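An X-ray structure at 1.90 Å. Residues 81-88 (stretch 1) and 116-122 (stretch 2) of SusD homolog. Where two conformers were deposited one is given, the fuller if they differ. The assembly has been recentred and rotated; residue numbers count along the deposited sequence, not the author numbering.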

# COMPACT_ATOMS: atom_id res chain seq x y z
N ALA A 81 -12.78 10.73 3.42
CA ALA A 81 -12.85 9.79 2.28
C ALA A 81 -12.25 8.41 2.53
O ALA A 81 -12.87 7.42 2.20
N PRO A 82 -11.05 8.32 3.15
CA PRO A 82 -10.50 6.96 3.34
C PRO A 82 -11.24 6.03 4.33
O PRO A 82 -10.91 4.85 4.44
N PHE A 83 -12.17 6.57 5.10
CA PHE A 83 -12.92 5.82 6.13
C PHE A 83 -14.37 5.80 5.73
O PHE A 83 -14.90 4.75 5.34
N THR A 84 -14.99 6.97 5.77
CA THR A 84 -16.43 7.05 5.57
C THR A 84 -16.84 6.69 4.13
O THR A 84 -17.77 5.93 3.93
N ASP A 85 -16.15 7.23 3.12
CA ASP A 85 -16.51 6.91 1.72
C ASP A 85 -16.23 5.45 1.33
O ASP A 85 -17.06 4.81 0.67
N VAL A 86 -15.08 4.93 1.72
CA VAL A 86 -14.78 3.53 1.44
C VAL A 86 -15.85 2.61 2.04
O VAL A 86 -16.37 1.77 1.35
N ILE A 87 -16.16 2.80 3.32
CA ILE A 87 -17.12 1.95 3.98
C ILE A 87 -18.53 2.16 3.42
O ILE A 87 -19.19 1.18 3.12
N SER A 88 -18.98 3.41 3.23
CA SER A 88 -20.35 3.63 2.81
C SER A 88 -20.57 3.20 1.36
O SER A 88 -21.71 2.92 0.95
N THR A 116 -10.22 -7.58 0.68
CA THR A 116 -9.16 -6.83 0.01
C THR A 116 -9.31 -5.30 0.25
O THR A 116 -8.35 -4.61 0.50
N ILE A 117 -10.53 -4.78 0.14
CA ILE A 117 -10.81 -3.37 0.37
C ILE A 117 -10.48 -2.99 1.81
O ILE A 117 -9.80 -2.00 2.08
N MSE A 118 -10.98 -3.80 2.73
CA MSE A 118 -10.95 -3.42 4.12
C MSE A 118 -9.64 -3.74 4.83
O MSE A 118 -9.37 -3.18 5.90
N GLN A 119 -8.83 -4.64 4.28
CA GLN A 119 -7.47 -4.84 4.83
C GLN A 119 -6.72 -3.50 4.87
O GLN A 119 -6.03 -3.16 5.84
N ARG A 120 -6.90 -2.70 3.83
CA ARG A 120 -6.24 -1.41 3.72
C ARG A 120 -6.80 -0.47 4.79
O ARG A 120 -6.06 0.26 5.46
N VAL A 121 -8.11 -0.47 4.95
CA VAL A 121 -8.74 0.46 5.88
C VAL A 121 -8.36 0.17 7.33
O VAL A 121 -8.04 1.09 8.07
N THR A 122 -8.38 -1.09 7.76
CA THR A 122 -7.95 -1.35 9.13
C THR A 122 -6.45 -1.03 9.30
O THR A 122 -6.05 -0.57 10.36

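The two helices run nearly antiparallel, their N-to-C directions 158° apart, and their axes come no closer than 10.4 Å. At that spacing the backbones stay apart and side chains must fill the gap. Those that do are apolar, and no hydrogen bond crosses between the stretches.

Val 86 is the central bump. Its CA-to-CB bond points toward the other helix, and its t rotamer (chi1 179°) carries CG1 into a hollow lined by Ile 117, Met 118 and Val 121. There Val 86 CG1 lies 3.5 Å from Ile 117 CG2, 3.7 Å from Val 121 CG2 and 4.1 Å from Met 118 CE. A short, branched side chain suits this place: it fills the hollow without needing a long reach, and its branching at CB leaves little freedom to be lost on packing.

Ile 117 and Val 121, one helical turn apart, also point toward the partner. Ile 117 is m, t; Val 121 is t, and besides meeting Val 86 it places CG2 4.1 Å from Pro 82 O. That carbonyl oxygen is buried here without a polar partner, so the methyl covers it but cannot satisfy it. The wider pi-type turn at 81-85 lies at this end of the contact, where Val 86 N makes only a weak bond to Ala 81 O, at 3.4 Å.

Met 118, present as selenomethionine, leaves its backbone sideways, yet its m, m, t chain bends the tip inward. Its CE settles 3.8 Å from Ile 87 CA and 4.0 Å from Ile 87 CG1; the chain is flexible and unbranched, and so can bend to follow the surface it meets. Ile 87 (m, t) likewise starts sideways and brings its end nearer. Ser 88 faces away, its OG donating to Thr 84 O at 2.9 Å within its own helix.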

# COMPACT_ATOMS: atom_id res chain seq x y z
CB ALA A 81 -12.23 10.41 1.03
CB PRO A 82 -9.08 7.23 3.84
CG PRO A 82 -8.81 8.67 3.48
CD PRO A 82 -10.13 9.35 3.65
CB PHE A 83 -12.75 6.45 7.53
CG PHE A 83 -13.46 5.69 8.64
CD1 PHE A 83 -14.76 5.97 8.94
CD2 PHE A 83 -12.80 4.75 9.38
CE1 PHE A 83 -15.43 5.30 9.95
CE2 PHE A 83 -13.45 4.05 10.38
CZ PHE A 83 -14.76 4.33 10.67
CB THR A 84 -16.96 8.44 5.90
OG1 THR A 84 -16.64 8.78 7.27
CG2 THR A 84 -18.51 8.51 5.71
CB ASP A 85 -15.82 7.87 0.75
CG ASP A 85 -16.30 9.31 0.92
OD1 ASP A 85 -17.30 9.53 1.63
OD2 ASP A 85 -15.65 10.23 0.40
CB VAL A 86 -13.39 3.10 1.94
CG1 VAL A 86 -13.16 1.64 1.63
CG2 VAL A 86 -12.32 3.89 1.21
CB ILE A 87 -17.08 2.19 5.51
CG1 ILE A 87 -15.77 1.61 6.06
CG2 ILE A 87 -18.28 1.56 6.18
CD1 ILE A 87 -15.44 1.98 7.50
CB SER A 88 -20.73 5.10 2.97
OG SER A 88 -20.00 5.88 2.07
CB THR A 116 -9.16 -7.16 -1.50
OG1 THR A 116 -9.02 -8.58 -1.67
CG2 THR A 116 -8.05 -6.43 -2.24
CB ILE A 117 -12.31 -3.06 0.14
CG1 ILE A 117 -12.63 -3.19 -1.33
CG2 ILE A 117 -12.65 -1.65 0.61
CD1 ILE A 117 -14.12 -3.36 -1.64
CB MSE A 118 -12.08 -4.12 4.85
CG MSE A 118 -13.46 -3.66 4.38
SE MSE A 118 -13.69 -1.70 4.69
CE MSE A 118 -15.25 -1.37 3.51
CB GLN A 119 -6.70 -5.90 4.03
CG GLN A 119 -5.21 -6.07 4.39
CD GLN A 119 -4.33 -5.36 3.37
OE1 GLN A 119 -4.17 -5.84 2.26
NE2 GLN A 119 -3.80 -4.21 3.74
CB ARG A 120 -6.42 -0.81 2.35
CG ARG A 120 -5.58 -1.45 1.24
CD ARG A 120 -6.24 -1.35 -0.11
NE ARG A 120 -6.70 0.02 -0.41
CZ ARG A 120 -5.91 0.98 -0.90
NH1 ARG A 120 -4.61 0.76 -1.10
NH2 ARG A 120 -6.41 2.16 -1.12
CB VAL A 121 -10.28 0.44 5.72
CG1 VAL A 121 -10.96 1.39 6.67
CG2 VAL A 121 -10.64 0.80 4.27
CB THR A 122 -8.24 -2.78 9.64
OG1 THR A 122 -7.84 -2.86 11.03
CG2 THR A 122 -7.52 -3.83 8.88